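PDB 6VC6: 6-phospho-alpha-glucosidase from Merdibacter massiliensis, which probably hydrolyses 6-phospho-alpha-glucosides to release glucose 6-phosphate, using NAD and a manganese ion as family 4 glycoside hydrolases do. Local coordinates for residues M92-E95 against D96-S100. Numbering follows the deposited sequence.
With G6P (6-O-phosphono-alpha-D-glucopyranose), chain F.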
HETATM    1  N   MSE A  92      12.795  -8.353   8.004  1.00 40.64           N
HETATM    2  CA  MSE A  92      11.738  -8.511   8.996  1.00 38.92           C
HETATM    3  C   MSE A  92      10.443  -9.000   8.350  1.00 38.76           C
HETATM    4  O   MSE A  92       9.633  -9.662   8.998  1.00 36.02           O
HETATM    5  CB  MSE A  92      11.497  -7.200   9.748  1.00 36.96           C
HETATM    6  CG  MSE A  92      12.572  -6.874  10.777  1.00 38.64           C
HETATM    7 SE   MSE A  92      12.967  -8.357  11.993  1.00 55.52          SE
HETATM    8  CE  MSE A  92      11.176  -8.661  12.706  1.00 41.31           C
ATOM      9  N   ARG A  93      10.248  -8.668   7.071  1.00 35.69           N
ATOM     10  CA  ARG A  93       9.144  -9.263   6.323  1.00 42.04           C
ATOM     11  C   ARG A  93       9.322 -10.771   6.214  1.00 35.98           C
ATOM     12  O   ARG A  93       8.344 -11.528   6.257  1.00 35.85           O
ATOM     13  CB  ARG A  93       9.039  -8.633   4.934  1.00 35.23           C
ATOM     14  CG  ARG A  93       7.919  -9.210   4.076  1.00 34.89           C
ATOM     15  CD  ARG A  93       7.928  -8.635   2.666  1.00 37.52           C
ATOM     16  NE  ARG A  93       6.807  -9.128   1.869  1.00 35.44           N
ATOM     17  CZ  ARG A  93       6.549  -8.746   0.622  1.00 39.18           C
ATOM     18  NH1 ARG A  93       7.333  -7.861   0.022  1.00 36.16           N
ATOM     19  NH2 ARG A  93       5.506  -9.247  -0.025  1.00 35.07           N
ATOM     20  N   ARG A  94      10.570 -11.223   6.075  1.00 38.81           N
ATOM     21  CA  ARG A  94      10.859 -12.652   6.068  1.00 40.92           C
ATOM     22  C   ARG A  94      10.442 -13.299   7.385  1.00 38.18           C
ATOM     23  O   ARG A  94       9.823 -14.369   7.397  1.00 39.07           O
ATOM     24  CB  ARG A  94      12.348 -12.872   5.802  1.00 44.73           C
ATOM     25  CG  ARG A  94      12.722 -14.280   5.382  1.00 44.95           C
ATOM     26  CD  ARG A  94      14.207 -14.364   5.067  1.00 48.99           C
ATOM     27  NE  ARG A  94      14.571 -15.639   4.462  1.00 54.29           N
ATOM     28  CZ  ARG A  94      14.908 -16.724   5.152  1.00 57.82           C
ATOM     29  NH1 ARG A  94      14.928 -16.688   6.478  1.00 56.77           N
ATOM     30  NH2 ARG A  94      15.226 -17.845   4.518  1.00 61.33           N
ATOM     31  N   GLU A  95      10.772 -12.654   8.508  1.00 35.71           N
ATOM     32  CA  GLU A  95      10.391 -13.189   9.811  1.00 38.08           C
ATOM     33  C   GLU A  95       8.878 -13.188   9.989  1.00 41.76           C
ATOM     34  O   GLU A  95       8.319 -14.108  10.595  1.00 42.40           O
ATOM     35  CB  GLU A  95      11.062 -12.385  10.925  1.00 40.21           C
ATOM     36  CG  GLU A  95      12.582 -12.429  10.902  1.00 39.35           C
ATOM     37  CD  GLU A  95      13.137 -13.729  11.453  1.00 49.24           C
ATOM     38  OE1 GLU A  95      12.407 -14.423  12.191  1.00 48.17           O
ATOM     39  OE2 GLU A  95      14.304 -14.054  11.150  1.00 58.03           O
ATOM     40  N   ASP A  96       8.201 -12.158   9.472  1.00 37.17           N
ATOM     41  CA  ASP A  96       6.743 -12.124   9.529  1.00 41.30           C
ATOM     42  C   ASP A  96       6.138 -13.324   8.811  1.00 39.11           C
ATOM     43  O   ASP A  96       5.205 -13.958   9.317  1.00 37.11           O
ATOM     44  CB  ASP A  96       6.221 -10.826   8.910  1.00 40.14           C
ATOM     45  CG  ASP A  96       6.626  -9.594   9.697  1.00 50.78           C
ATOM     46  OD1 ASP A  96       6.953  -9.725  10.895  1.00 51.65           O
ATOM     47  OD2 ASP A  96       6.618  -8.492   9.110  1.00 49.88           O
ATOM     48  N   GLU A  97       6.662 -13.654   7.631  1.00 38.99           N
ATOM     49  CA  GLU A  97       6.078 -14.723   6.830  1.00 39.49           C
ATOM     50  C   GLU A  97       6.490 -16.099   7.339  1.00 39.03           C
ATOM     51  O   GLU A  97       5.656 -17.007   7.415  1.00 34.65           O
ATOM     52  CB  GLU A  97       6.479 -14.547   5.364  1.00 38.51           C
ATOM     53  CG  GLU A  97       5.722 -13.445   4.634  1.00 35.51           C
ATOM     54  CD  GLU A  97       6.438 -13.012   3.368  1.00 42.92           C
ATOM     55  OE1 GLU A  97       7.535 -13.543   3.105  1.00 43.56           O
ATOM     56  OE2 GLU A  97       5.910 -12.148   2.633  1.00 41.02           O
ATOM     57  N   HIS A  98       7.765 -16.270   7.700  1.00 38.20           N
ATOM     58  CA  HIS A  98       8.256 -17.588   8.093  1.00 40.32           C
ATOM     59  C   HIS A  98       7.610 -18.056   9.391  1.00 38.90           C
ATOM     60  O   HIS A  98       7.117 -19.187   9.481  1.00 39.71           O
ATOM     61  CB  HIS A  98       9.779 -17.561   8.236  1.00 40.05           C
ATOM     62  CG  HIS A  98      10.512 -17.826   6.958  1.00 45.64           C
ATOM     63  ND1 HIS A  98      11.325 -18.925   6.779  1.00 51.77           N
ATOM     64  CD2 HIS A  98      10.553 -17.134   5.794  1.00 41.31           C
ATOM     65  CE1 HIS A  98      11.836 -18.899   5.560  1.00 49.03           C
ATOM     66  NE2 HIS A  98      11.382 -17.822   4.942  1.00 44.44           N
ATOM     67  N   ILE A  99       7.597 -17.192  10.407  1.00 38.31           N
ATOM     68  CA  ILE A  99       7.139 -17.604  11.731  1.00 38.73           C
ATOM     69  C   ILE A  99       5.649 -17.924  11.715  1.00 36.95           C
ATOM     70  O   ILE A  99       5.202 -18.882  12.356  1.00 37.34           O
ATOM     71  CB  ILE A  99       7.488 -16.520  12.767  1.00 40.48           C
ATOM     72  CG1 ILE A  99       9.008 -16.385  12.887  1.00 38.25           C
ATOM     73  CG2 ILE A  99       6.866 -16.843  14.117  1.00 40.31           C
ATOM     74  CD1 ILE A  99       9.469 -15.153  13.634  1.00 41.05           C
ATOM     75  N   SER A 100       4.860 -17.139  10.978  1.00 36.85           N
ATOM     76  CA  SER A 100       3.431 -17.425  10.870  1.00 33.94           C
ATOM     77  C   SER A 100       3.193 -18.776  10.206  1.00 35.77           C
ATOM     78  O   SER A 100       2.406 -19.594  10.699  1.00 32.65           O
ATOM     79  CB  SER A 100       2.730 -16.311  10.091  1.00 34.79           C
ATOM     80  OG  SER A 100       2.874 -15.059  10.739  1.00 37.31           O
TER
HETATM   81  C1  G6P F 502       0.021  -5.262  -3.767  1.00 41.07           C
HETATM   82  C2  G6P F 502      -0.363  -4.214  -2.713  1.00 40.99           C
HETATM   83  C3  G6P F 502       0.805  -3.677  -1.906  1.00 37.01           C
HETATM   84  C4  G6P F 502       1.731  -4.820  -1.561  1.00 44.51           C
HETATM   85  C5  G6P F 502       2.363  -5.294  -2.855  1.00 39.51           C
HETATM   86  C6  G6P F 502       3.219  -6.524  -2.581  1.00 40.70           C
HETATM   87  O1  G6P F 502      -0.432  -4.828  -5.057  1.00 46.74           O
HETATM   88  O2  G6P F 502      -1.029  -3.119  -3.356  1.00 42.25           O
HETATM   89  O3  G6P F 502       0.343  -3.042  -0.709  1.00 41.11           O
HETATM   90  O4  G6P F 502       2.744  -4.358  -0.663  1.00 36.86           O
HETATM   91  O5  G6P F 502       1.402  -5.666  -3.852  1.00 43.75           O
HETATM   92  O6  G6P F 502       4.228  -6.611  -3.581  1.00 48.85           O
HETATM   93  P   G6P F 502       5.471  -7.615  -3.399  1.00 39.36           P
HETATM   94  O1P G6P F 502       6.432  -6.814  -2.554  1.00 38.52           O
HETATM   95  O2P G6P F 502       4.886  -8.823  -2.706  1.00 37.92           O
HETATM   96  O3P G6P F 502       5.926  -7.886  -4.813  1.00 38.09           O
HETATM   97  O   HOH W   1       3.769 -11.291   1.517  1.00 34.57           O
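M92 O receives D96 N at 2.9 Å, the first of four i to i+4 backbone bonds that run from M92-E95 to D96-I99 and identify this as a continuous piece of about two turns of the alpha-helix 89-102. The D96 carboxylate lies beside the same carbonyl, but its OD2 pairs with R121 of helix 113-136. At R93 the side chain does the main work. Fully extended, with CG anti to the backbone N (chi1 179°), it carries the guanidinium to the phosphate of G6P, where NH1 meets O1P at 2.9 Å and NH2 meets O2P at 2.8 Å. Both bonds are nearly straight (167°), and the phosphorus lies in the guanidinium plane: a bidentate, edge-on grip. R93 NE simultaneously forms a salt bridge with E97 OE2 (3.2 Å), approaching from above the carboxylate plane; a water accepts from R93 NH2 and donates to E97 OE2 at 2.6 Å, closing a second route between the two groups. The other oxygen, E97 OE1, is taken by T282 and the backbone N of A284. One residue on, the R94 guanidinium stacks over one face of the H98 imidazole, its centre 4.1 Å from that of the ring and the two planes inclined by 27°, while D285 holds both partners, bonding R94 NE and H98 NE2. E95 bends at chi2, bringing its OE1 to 3.4 Å from I99 CD1, near helix 419-432. Chemically, E97 acts as a second-shell residue: its bond and shared water, with both phosphate bonds, would be expected to limit guanidinium rotation, and its carboxylate probably offsets positive charge gathered near the phosphate.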